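PDB 4LGV: glucose-6-phosphate 1-dehydrogenase from Mycobacterium avium, which probably catalyses the NADP-dependent oxidation of glucose 6-phosphate to 6-phosphogluconolactone, the entry step of the pentose phosphate pathway. Local coordinates for residues V248-L257 with I437-L448; E282-L290 with A320-W328. One frame throughout, in Å; residues are numbered along the deposited sequence.

Interaction 1: V248-L257 with I437-L448; sequences VRDVVQNHLL and IEETWRIVQPVL
Gln253 lies flat over one face of the Trp441 indole. Gln253 CG sits 3.5 Å from the centroid of the Trp441 six-membered ring, almost on the ring normal, in a CH-pi contact. The amide is stacked on the ring, the two planes only 8° apart. The chain leaves with CG anti to the backbone N (chi1 175°) and then bends about the CB-CG bond, which brings the amide over the indole. Gln253 NE2 donates to Thr440 OG1 at 2.9 Å, nearly within the amide plane. Thr440, Trp441, Val444 and Ile437 surround Gln253 as a knob in a hole. A water bonded to Asn254 OD1 reaches Thr440 OG1 weakly.

Apolar contacts continue on both flanks. Leu257 CD1 lies 3.8 Å from Thr440 CG2 and also touches Val444. Val248 CG1 is 4.0 Å from Leu448 CD2. Leu448 CD2 also lies over a face of the Arg249 guanidinium, 3.9 Å from Arg249 CZ. Arg249 CG meets the edge of the Trp441 ring. His167 O accepts from Arg249 NE, and Asp192 from Asn254 ND2.

The axes of segments 248-257 and 437-448 approach to 9.2 Å at 131°, closer to antiparallel than parallel. Helix 169-180 packs against Trp441. Phe284 of helix 273-284 touches Leu257 and Thr440. Strand 335-340 of the mixed sheet lies against Val252 and Leu256.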
loop_
_atom_site.group_PDB
_atom_site.type_symbol
_atom_site.label_atom_id
_atom_site.label_comp_id
_atom_site.label_asym_id
_atom_site.label_seq_id
_atom_site.Cartn_x
_atom_site.Cartn_y
_atom_site.Cartn_z
ATOM N N VAL A 248 13.833 -17.540 30.983
ATOM C CA VAL A 248 14.003 -16.158 30.481
ATOM C C VAL A 248 15.469 -15.845 30.160
ATOM O O VAL A 248 15.788 -15.410 29.022
ATOM C CB VAL A 248 13.434 -15.114 31.432
ATOM C CG1 VAL A 248 13.746 -13.704 30.961
ATOM C CG2 VAL A 248 11.941 -15.278 31.517
ATOM N N ARG A 249 16.365 -16.074 31.112
ATOM C CA ARG A 249 17.784 -15.761 30.871
ATOM C C ARG A 249 18.413 -16.711 29.876
ATOM O O ARG A 249 19.345 -16.354 29.158
ATOM C CB ARG A 249 18.592 -15.823 32.161
ATOM C CG ARG A 249 18.267 -14.718 33.171
ATOM C CD ARG A 249 19.202 -14.839 34.354
ATOM N NE ARG A 249 18.901 -13.864 35.394
ATOM C CZ ARG A 249 18.033 -14.053 36.380
ATOM N NH1 ARG A 249 17.367 -15.203 36.497
ATOM N NH2 ARG A 249 17.830 -13.089 37.263
ATOM N N ASP A 250 17.910 -17.940 29.858
ATOM C CA ASP A 250 18.519 -19.001 29.073
ATOM C C ASP A 250 18.250 -18.825 27.583
ATOM O O ASP A 250 19.154 -18.944 26.800
ATOM C CB ASP A 250 18.001 -20.364 29.544
ATOM C CG ASP A 250 18.723 -21.510 28.902
ATOM O OD1 ASP A 250 19.962 -21.426 28.767
ATOM O OD2 ASP A 250 18.059 -22.519 28.550
ATOM N N VAL A 251 16.998 -18.571 27.208
ATOM C CA VAL A 251 16.582 -18.529 25.776
ATOM C C VAL A 251 15.936 -17.238 25.279
ATOM O O VAL A 251 15.998 -16.926 24.075
ATOM C CB VAL A 251 15.643 -19.712 25.407
ATOM C CG1 VAL A 251 16.312 -21.044 25.648
ATOM C CG2 VAL A 251 14.370 -19.685 26.244
ATOM N N VAL A 252 15.339 -16.471 26.172
ATOM C CA VAL A 252 14.591 -15.294 25.746
ATOM C C VAL A 252 15.468 -14.063 25.498
ATOM O O VAL A 252 15.417 -13.470 24.408
ATOM C CB VAL A 252 13.456 -14.951 26.729
ATOM C CG1 VAL A 252 12.721 -13.688 26.296
ATOM C CG2 VAL A 252 12.458 -16.087 26.788
ATOM N N GLN A 253 16.250 -13.702 26.508
ATOM C CA GLN A 253 17.038 -12.475 26.519
ATOM C C GLN A 253 17.882 -12.292 25.269
ATOM O O GLN A 253 17.952 -11.203 24.714
ATOM C CB GLN A 253 17.921 -12.441 27.776
ATOM C CG GLN A 253 18.899 -11.268 27.873
ATOM C CD GLN A 253 20.231 -11.567 27.220
ATOM O OE1 GLN A 253 20.795 -12.625 27.421
ATOM N NE2 GLN A 253 20.733 -10.639 26.404
ATOM N N ASN A 254 18.530 -13.342 24.837
ATOM C CA ASN A 254 19.444 -13.289 23.690
ATOM C C ASN A 254 18.825 -14.011 22.483
ATOM O O ASN A 254 18.459 -13.378 21.510
ATOM C CB ASN A 254 20.815 -13.876 24.068
ATOM C CG ASN A 254 21.908 -13.485 23.113
ATOM O OD1 ASN A 254 21.874 -12.413 22.549
ATOM N ND2 ASN A 254 22.879 -14.361 22.913
ATOM N N HIS A 255 18.674 -15.329 22.568
ATOM C CA HIS A 255 18.261 -16.141 21.405
ATOM C C HIS A 255 16.960 -15.691 20.752
ATOM O O HIS A 255 16.947 -15.324 19.563
ATOM C CB HIS A 255 18.165 -17.613 21.822
ATOM C CG HIS A 255 17.813 -18.561 20.715
ATOM N ND1 HIS A 255 18.404 -18.511 19.477
ATOM C CD2 HIS A 255 16.958 -19.621 20.674
ATOM C CE1 HIS A 255 17.906 -19.469 18.707
ATOM N NE2 HIS A 255 17.044 -20.171 19.414
ATOM N N LEU A 256 15.868 -15.708 21.508
ATOM C CA LEU A 256 14.572 -15.497 20.909
ATOM C C LEU A 256 14.360 -14.049 20.518
ATOM O O LEU A 256 13.755 -13.779 19.492
ATOM C CB LEU A 256 13.448 -16.002 21.810
ATOM C CG LEU A 256 13.361 -17.494 21.990
ATOM C CD1 LEU A 256 12.166 -17.916 22.849
ATOM C CD2 LEU A 256 13.269 -18.206 20.658
ATOM N N LEU A 257 14.835 -13.112 21.336
ATOM C CA LEU A 257 14.763 -11.698 20.938
ATOM C C LEU A 257 15.620 -11.414 19.713
ATOM O O LEU A 257 15.252 -10.611 18.863
ATOM C CB LEU A 257 15.155 -10.797 22.099
ATOM C CG LEU A 257 14.079 -10.682 23.195
ATOM C CD1 LEU A 257 14.574 -9.834 24.358
ATOM C CD2 LEU A 257 12.825 -10.060 22.621
ATOM N N ILE A 437 22.803 -6.409 23.411
ATOM C CA ILE A 437 22.810 -7.050 24.697
ATOM C C ILE A 437 22.127 -6.135 25.736
ATOM O O ILE A 437 21.249 -6.574 26.476
ATOM C CB ILE A 437 24.257 -7.442 25.084
ATOM C CG1 ILE A 437 24.859 -8.431 24.048
ATOM C CG2 ILE A 437 24.357 -7.741 26.582
ATOM C CD1 ILE A 437 24.951 -9.863 24.466
ATOM N N GLU A 438 22.535 -4.879 25.784
ATOM C CA GLU A 438 22.021 -3.948 26.784
ATOM C C GLU A 438 20.550 -3.630 26.575
ATOM O O GLU A 438 19.804 -3.589 27.515
ATOM C CB GLU A 438 22.886 -2.700 26.832
ATOM C CG GLU A 438 24.264 -3.084 27.326
ATOM C CD GLU A 438 25.166 -1.918 27.734
ATOM O OE1 GLU A 438 24.652 -0.800 27.975
ATOM O OE2 GLU A 438 26.405 -2.180 27.864
ATOM N N GLU A 439 20.115 -3.498 25.345
ATOM C CA GLU A 439 18.707 -3.303 25.094
ATOM C C GLU A 439 17.883 -4.512 25.486
ATOM O O GLU A 439 16.804 -4.360 26.021
ATOM C CB GLU A 439 18.428 -3.022 23.607
ATOM C CG GLU A 439 18.904 -1.666 23.098
ATOM C CD GLU A 439 18.297 -0.487 23.814
ATOM O OE1 GLU A 439 17.096 -0.493 24.170
ATOM O OE2 GLU A 439 19.047 0.462 24.062
ATOM N N THR A 440 18.360 -5.719 25.220
ATOM C CA THR A 440 17.557 -6.899 25.566
ATOM C C THR A 440 17.487 -7.115 27.062
ATOM O O THR A 440 16.465 -7.574 27.558
ATOM C CB THR A 440 18.017 -8.176 24.869
ATOM O OG1 THR A 440 19.402 -8.369 25.094
ATOM C CG2 THR A 440 17.777 -8.048 23.346
ATOM N N TRP A 441 18.552 -6.756 27.786
ATOM C CA TRP A 441 18.493 -6.784 29.255
ATOM C C TRP A 441 17.490 -5.753 29.786
ATOM O O TRP A 441 16.703 -6.075 30.665
ATOM C CB TRP A 441 19.875 -6.564 29.903
ATOM C CG TRP A 441 20.757 -7.832 29.892
ATOM C CD1 TRP A 441 21.950 -7.989 29.243
ATOM C CD2 TRP A 441 20.460 -9.076 30.495
ATOM N NE1 TRP A 441 22.423 -9.254 29.413
ATOM C CE2 TRP A 441 21.519 -9.959 30.164
ATOM C CE3 TRP A 441 19.383 -9.558 31.254
ATOM C CZ2 TRP A 441 21.554 -11.286 30.598
ATOM C CZ3 TRP A 441 19.419 -10.876 31.693
ATOM C CH2 TRP A 441 20.503 -11.723 31.367
ATOM N N ARG A 442 17.475 -4.547 29.208
ATOM C CA ARG A 442 16.469 -3.553 29.602
ATOM C C ARG A 442 15.067 -4.119 29.393
ATOM O O ARG A 442 14.213 -4.007 30.264
ATOM C CB ARG A 442 16.622 -2.284 28.769
ATOM C CG ARG A 442 15.467 -1.293 28.939
ATOM C CD ARG A 442 15.530 -0.120 27.985
ATOM N NE ARG A 442 15.413 -0.498 26.569
ATOM C CZ ARG A 442 14.293 -0.866 25.944
ATOM N NH1 ARG A 442 13.142 -0.949 26.571
ATOM N NH2 ARG A 442 14.317 -1.143 24.651
ATOM N N ILE A 443 14.850 -4.758 28.244
ATOM C CA ILE A 443 13.542 -5.298 27.911
ATOM C C ILE A 443 13.059 -6.325 28.924
ATOM O O ILE A 443 11.921 -6.240 29.378
ATOM C CB ILE A 443 13.533 -5.878 26.486
ATOM C CG1 ILE A 443 13.648 -4.739 25.490
ATOM C CG2 ILE A 443 12.256 -6.626 26.196
ATOM C CD1 ILE A 443 14.064 -5.168 24.115
ATOM N N VAL A 444 13.920 -7.256 29.318
ATOM C CA VAL A 444 13.496 -8.379 30.203
ATOM C C VAL A 444 13.572 -8.049 31.695
ATOM O O VAL A 444 12.984 -8.737 32.513
ATOM C CB VAL A 444 14.273 -9.693 29.940
ATOM C CG1 VAL A 444 14.146 -10.127 28.491
ATOM C CG2 VAL A 444 15.749 -9.586 30.330
ATOM N N GLN A 445 14.294 -7.001 32.058
ATOM C CA GLN A 445 14.557 -6.733 33.479
ATOM C C GLN A 445 13.313 -6.765 34.401
ATOM O O GLN A 445 13.392 -7.271 35.484
ATOM C CB GLN A 445 15.307 -5.411 33.625
ATOM C CG GLN A 445 15.848 -5.202 35.016
ATOM C CD GLN A 445 16.863 -6.279 35.320
ATOM O OE1 GLN A 445 16.850 -6.841 36.398
ATOM N NE2 GLN A 445 17.663 -6.672 34.316
ATOM N N PRO A 446 12.172 -6.218 33.964
ATOM C CA PRO A 446 11.050 -6.106 34.894
ATOM C C PRO A 446 10.531 -7.460 35.304
ATOM O O PRO A 446 10.116 -7.640 36.449
ATOM C CB PRO A 446 9.992 -5.351 34.094
ATOM C CG PRO A 446 10.782 -4.514 33.158
ATOM C CD PRO A 446 11.987 -5.355 32.779
ATOM N N VAL A 447 10.602 -8.416 34.391
ATOM C CA VAL A 447 10.239 -9.803 34.699
ATOM C C VAL A 447 11.242 -10.473 35.649
ATOM O O VAL A 447 10.870 -11.323 36.476
ATOM C CB VAL A 447 10.080 -10.589 33.382
ATOM C CG1 VAL A 447 10.188 -12.075 33.599
ATOM C CG2 VAL A 447 8.745 -10.255 32.768
ATOM N N LEU A 448 12.511 -10.097 35.561
ATOM C CA LEU A 448 13.508 -10.612 36.498
ATOM C C LEU A 448 13.292 -10.039 37.888
ATOM O O LEU A 448 13.496 -10.721 38.879
ATOM C CB LEU A 448 14.929 -10.273 36.035
ATOM C CG LEU A 448 15.339 -10.716 34.612
ATOM C CD1 LEU A 448 16.780 -10.289 34.337
ATOM C CD2 LEU A 448 15.155 -12.217 34.402
HETATM O O HOH W 1 20.889 -9.824 22.336
#

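Interaction 2: E282-L290 with A320-W328; sequences EVFRAMPSL and ALRTEIDNW
Leu321 and Leu290 meet through their methyl groups where strand 318-323, part of the large mixed sheet of the C-terminal domain, runs beside the loop leaving helix 273-284. Leu321 CD1 is 3.8 Å from Leu290 CD2, and the two side chains cross at about a right angle. Leu290 CD2 also packs on Arg322 O and on Thr323 CB.

Thr323 is met by both a methyl and a water. A chi1 of -177° swings the hydroxyl away from the backbone N, and Thr323 OG1 comes within 3.3 Å of Met287 CE. A water donates to Pro288 O and lies unusually close to Thr323 OG1, so that second link is doubtful.

The Glu324 side chain crosses the Pro288 ring at about a right angle. Glu324 CG is 3.7 Å from Pro288 CG, and Glu324 O lies 3.4 Å from Met287 CG.

Along one branch of Ile325, CG1 packs on Met287 CG and Ile325 CD1 touches Val283 CG1 at 3.8 Å. The other branch, CG2, packs on Ala286 CB. Ile335 and Ala264 also adjoin Ile325.

Asp326 is the centre of an inverse gamma turn. The direct link between the backbones is Asp326 N to Ala286 O, 2.9 Å long, with an N-H...O angle of 163° and the donor tilted 33° from the carbonyl plane. Asp326 OD2 bonds to Ser361 of a second subunit, so this end of the contact reaches a subunit interface.

Asn327 CB packs on Ala286 CB. Asn327 OD1 accepts from Trp330 N, while Asn327 ND2 donates to a water that in turn donates to Glu282 O.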
loop_
_atom_site.group_PDB
_atom_site.type_symbol
_atom_site.label_atom_id
_atom_site.label_comp_id
_atom_site.label_asym_id
_atom_site.label_seq_id
_atom_site.Cartn_x
_atom_site.Cartn_y
_atom_site.Cartn_z
ATOM N N GLU A 282 18.118 -1.311 16.240
ATOM C CA GLU A 282 16.966 -0.435 16.004
ATOM C C GLU A 282 15.645 -1.063 16.432
ATOM O O GLU A 282 14.755 -0.346 16.828
ATOM C CB GLU A 282 16.786 -0.114 14.514
ATOM C CG GLU A 282 17.762 0.854 13.994
ATOM C CD GLU A 282 17.463 1.205 12.529
ATOM O OE1 GLU A 282 16.545 0.558 11.813
ATOM O OE2 GLU A 282 18.197 2.134 12.115
ATOM N N VAL A 283 15.498 -2.367 16.207
ATOM C CA VAL A 283 14.285 -3.055 16.589
ATOM C C VAL A 283 14.120 -2.940 18.090
ATOM O O VAL A 283 13.077 -2.565 18.576
ATOM C CB VAL A 283 14.310 -4.542 16.206
ATOM C CG1 VAL A 283 13.107 -5.277 16.799
ATOM C CG2 VAL A 283 14.300 -4.712 14.700
ATOM N N PHE A 284 15.161 -3.314 18.817
ATOM C CA PHE A 284 15.076 -3.400 20.278
ATOM C C PHE A 284 14.796 -2.012 20.862
ATOM O O PHE A 284 14.085 -1.886 21.879
ATOM C CB PHE A 284 16.370 -4.000 20.862
ATOM C CG PHE A 284 16.656 -5.400 20.429
ATOM C CD1 PHE A 284 15.632 -6.360 20.387
ATOM C CD2 PHE A 284 17.936 -5.770 20.067
ATOM C CE1 PHE A 284 15.902 -7.651 20.000
ATOM C CE2 PHE A 284 18.198 -7.068 19.657
ATOM C CZ PHE A 284 17.182 -8.025 19.639
ATOM N N ARG A 285 15.335 -0.977 20.229
ATOM C CA ARG A 285 15.135 0.404 20.743
ATOM C C ARG A 285 13.701 0.874 20.637
ATOM O O ARG A 285 13.337 1.829 21.280
ATOM C CB ARG A 285 16.077 1.382 20.058
ATOM C CG ARG A 285 17.484 1.100 20.568
ATOM C CD ARG A 285 18.549 1.979 19.992
ATOM N NE ARG A 285 18.296 3.355 20.387
ATOM C CZ ARG A 285 18.797 4.418 19.776
ATOM N NH1 ARG A 285 19.548 4.286 18.698
ATOM N NH2 ARG A 285 18.509 5.624 20.243
ATOM N N ALA A 286 12.889 0.201 19.843
ATOM C CA ALA A 286 11.500 0.560 19.679
ATOM C C ALA A 286 10.617 -0.378 20.474
ATOM O O ALA A 286 9.376 -0.321 20.347
ATOM C CB ALA A 286 11.089 0.501 18.190
ATOM N N MET A 287 11.220 -1.247 21.266
ATOM C CA MET A 287 10.448 -2.156 22.114
ATOM C C MET A 287 10.397 -1.636 23.556
ATOM O O MET A 287 11.409 -1.381 24.161
ATOM C CB MET A 287 11.080 -3.566 22.137
ATOM C CG MET A 287 11.079 -4.283 20.780
ATOM S SD MET A 287 11.780 -5.942 20.741
ATOM C CE MET A 287 10.559 -6.870 21.698
ATOM N N PRO A 288 9.207 -1.534 24.134
ATOM C CA PRO A 288 9.091 -1.219 25.540
ATOM C C PRO A 288 9.513 -2.416 26.396
ATOM O O PRO A 288 9.472 -3.559 25.947
ATOM C CB PRO A 288 7.598 -0.941 25.718
ATOM C CG PRO A 288 6.925 -1.733 24.666
ATOM C CD PRO A 288 7.915 -1.904 23.534
ATOM N N SER A 289 9.911 -2.140 27.622
ATOM C CA SER A 289 10.191 -3.193 28.570
ATOM C C SER A 289 8.955 -4.066 28.817
ATOM O O SER A 289 7.841 -3.603 28.740
ATOM C CB SER A 289 10.739 -2.581 29.861
ATOM O OG SER A 289 9.812 -1.675 30.412
ATOM N N LEU A 290 9.188 -5.328 29.125
ATOM C CA LEU A 290 8.075 -6.253 29.356
ATOM C C LEU A 290 7.196 -5.819 30.540
ATOM O O LEU A 290 7.705 -5.287 31.542
ATOM C CB LEU A 290 8.585 -7.660 29.616
ATOM C CG LEU A 290 9.372 -8.341 28.524
ATOM C CD1 LEU A 290 9.843 -9.676 29.015
ATOM C CD2 LEU A 290 8.503 -8.516 27.305
ATOM N N ALA A 320 5.846 -17.628 29.117
ATOM C CA ALA A 320 5.053 -17.101 28.052
ATOM C C ALA A 320 4.851 -15.627 28.335
ATOM O O ALA A 320 4.642 -15.250 29.485
ATOM C CB ALA A 320 3.734 -17.798 27.970
ATOM N N LEU A 321 4.967 -14.793 27.297
ATOM C CA LEU A 321 4.952 -13.351 27.490
ATOM C C LEU A 321 4.405 -12.596 26.281
ATOM O O LEU A 321 4.273 -13.139 25.192
ATOM C CB LEU A 321 6.337 -12.852 27.838
ATOM C CG LEU A 321 7.423 -12.994 26.770
ATOM C CD1 LEU A 321 7.424 -11.841 25.736
ATOM C CD2 LEU A 321 8.790 -13.089 27.420
ATOM N N ARG A 322 4.061 -11.342 26.509
ATOM C CA ARG A 322 3.583 -10.472 25.474
ATOM C C ARG A 322 4.527 -9.297 25.356
ATOM O O ARG A 322 4.869 -8.700 26.346
ATOM C CB ARG A 322 2.163 -9.958 25.785
ATOM C CG ARG A 322 1.590 -8.995 24.737
ATOM C CD ARG A 322 0.158 -8.598 25.124
ATOM N NE ARG A 322 -0.480 -7.757 24.112
ATOM C CZ ARG A 322 -1.807 -7.617 23.930
ATOM N NH1 ARG A 322 -2.699 -8.264 24.681
ATOM N NH2 ARG A 322 -2.259 -6.804 22.981
ATOM N N THR A 323 4.861 -8.939 24.128
ATOM C CA THR A 323 5.645 -7.748 23.860
ATOM C C THR A 323 5.165 -7.094 22.546
ATOM O O THR A 323 4.090 -7.424 22.009
ATOM C CB THR A 323 7.143 -8.106 23.790
ATOM O OG1 THR A 323 7.902 -6.921 23.606
ATOM C CG2 THR A 323 7.420 -9.051 22.647
ATOM N N GLU A 324 5.911 -6.112 22.083
ATOM C CA GLU A 324 5.524 -5.363 20.907
ATOM C C GLU A 324 6.730 -4.588 20.379
ATOM O O GLU A 324 7.705 -4.368 21.100
ATOM C CB GLU A 324 4.371 -4.378 21.213
ATOM C CG GLU A 324 4.768 -3.282 22.159
ATOM C CD GLU A 324 3.729 -2.196 22.430
ATOM O OE1 GLU A 324 3.206 -1.544 21.494
ATOM O OE2 GLU A 324 3.505 -1.963 23.613
ATOM N N ILE A 325 6.630 -4.164 19.132
ATOM C CA ILE A 325 7.646 -3.299 18.497
ATOM C C ILE A 325 6.917 -2.045 17.989
ATOM O O ILE A 325 6.119 -2.113 17.051
ATOM C CB ILE A 325 8.323 -4.023 17.339
ATOM C CG1 ILE A 325 9.034 -5.262 17.845
ATOM C CG2 ILE A 325 9.324 -3.130 16.642
ATOM C CD1 ILE A 325 9.470 -6.196 16.729
ATOM N N ASP A 326 7.172 -0.922 18.641
ATOM C CA ASP A 326 6.367 0.283 18.460
ATOM C C ASP A 326 6.951 1.207 17.403
ATOM O O ASP A 326 7.346 2.344 17.702
ATOM C CB ASP A 326 6.214 1.013 19.805
ATOM C CG ASP A 326 5.190 2.127 19.754
ATOM O OD1 ASP A 326 4.176 2.040 19.017
ATOM O OD2 ASP A 326 5.428 3.134 20.493
ATOM N N ASN A 327 6.963 0.737 16.160
ATOM C CA ASN A 327 7.494 1.546 15.057
ATOM C C ASN A 327 6.560 1.545 13.850
ATOM O O ASN A 327 5.456 1.031 13.950
ATOM C CB ASN A 327 8.906 1.119 14.742
ATOM C CG ASN A 327 9.002 -0.248 14.064
ATOM O OD1 ASN A 327 8.019 -0.862 13.668
ATOM N ND2 ASN A 327 10.238 -0.726 13.926
ATOM N N TRP A 328 6.976 2.121 12.731
ATOM C CA TRP A 328 6.096 2.219 11.560
ATOM C C TRP A 328 5.708 0.859 10.984
ATOM O O TRP A 328 4.650 0.719 10.402
ATOM C CB TRP A 328 6.728 3.047 10.463
ATOM C CG TRP A 328 6.742 4.521 10.723
ATOM C CD1 TRP A 328 6.344 5.156 11.846
ATOM C CD2 TRP A 328 7.236 5.548 9.836
ATOM N NE1 TRP A 328 6.546 6.509 11.720
ATOM C CE2 TRP A 328 7.077 6.770 10.486
ATOM C CE3 TRP A 328 7.763 5.541 8.553
ATOM C CZ2 TRP A 328 7.451 7.991 9.900
ATOM C CZ3 TRP A 328 8.151 6.748 7.965
ATOM C CH2 TRP A 328 7.997 7.948 8.632
HETATM O O HOH W 2 12.652 0.348 15.115
HETATM O O HOH W 3 7.548 -5.604 25.644
#

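Overall arrangement
Both interactions lie in the C-terminal domain, their centres about 12 Å apart. Along the chain, interaction 2 is nested within the loop closed by interaction 1. Helices 246-264 and 273-284 are consecutive, and helix 434-449 returns much later to pack beside the first. The contacts touch directly. Ile443 O and Leu290 N form a probable hydrogen bond, as do Arg442 NH2 and Met287 O. Both also border strand 335-340 of the mixed sheet, next to strand 318-323. Interaction 1 is buried within the subunit. Interaction 2 lies farther out and is reached by two other subunits, so the pair joins the helical layer to the sheet and to the tetramer interfaces.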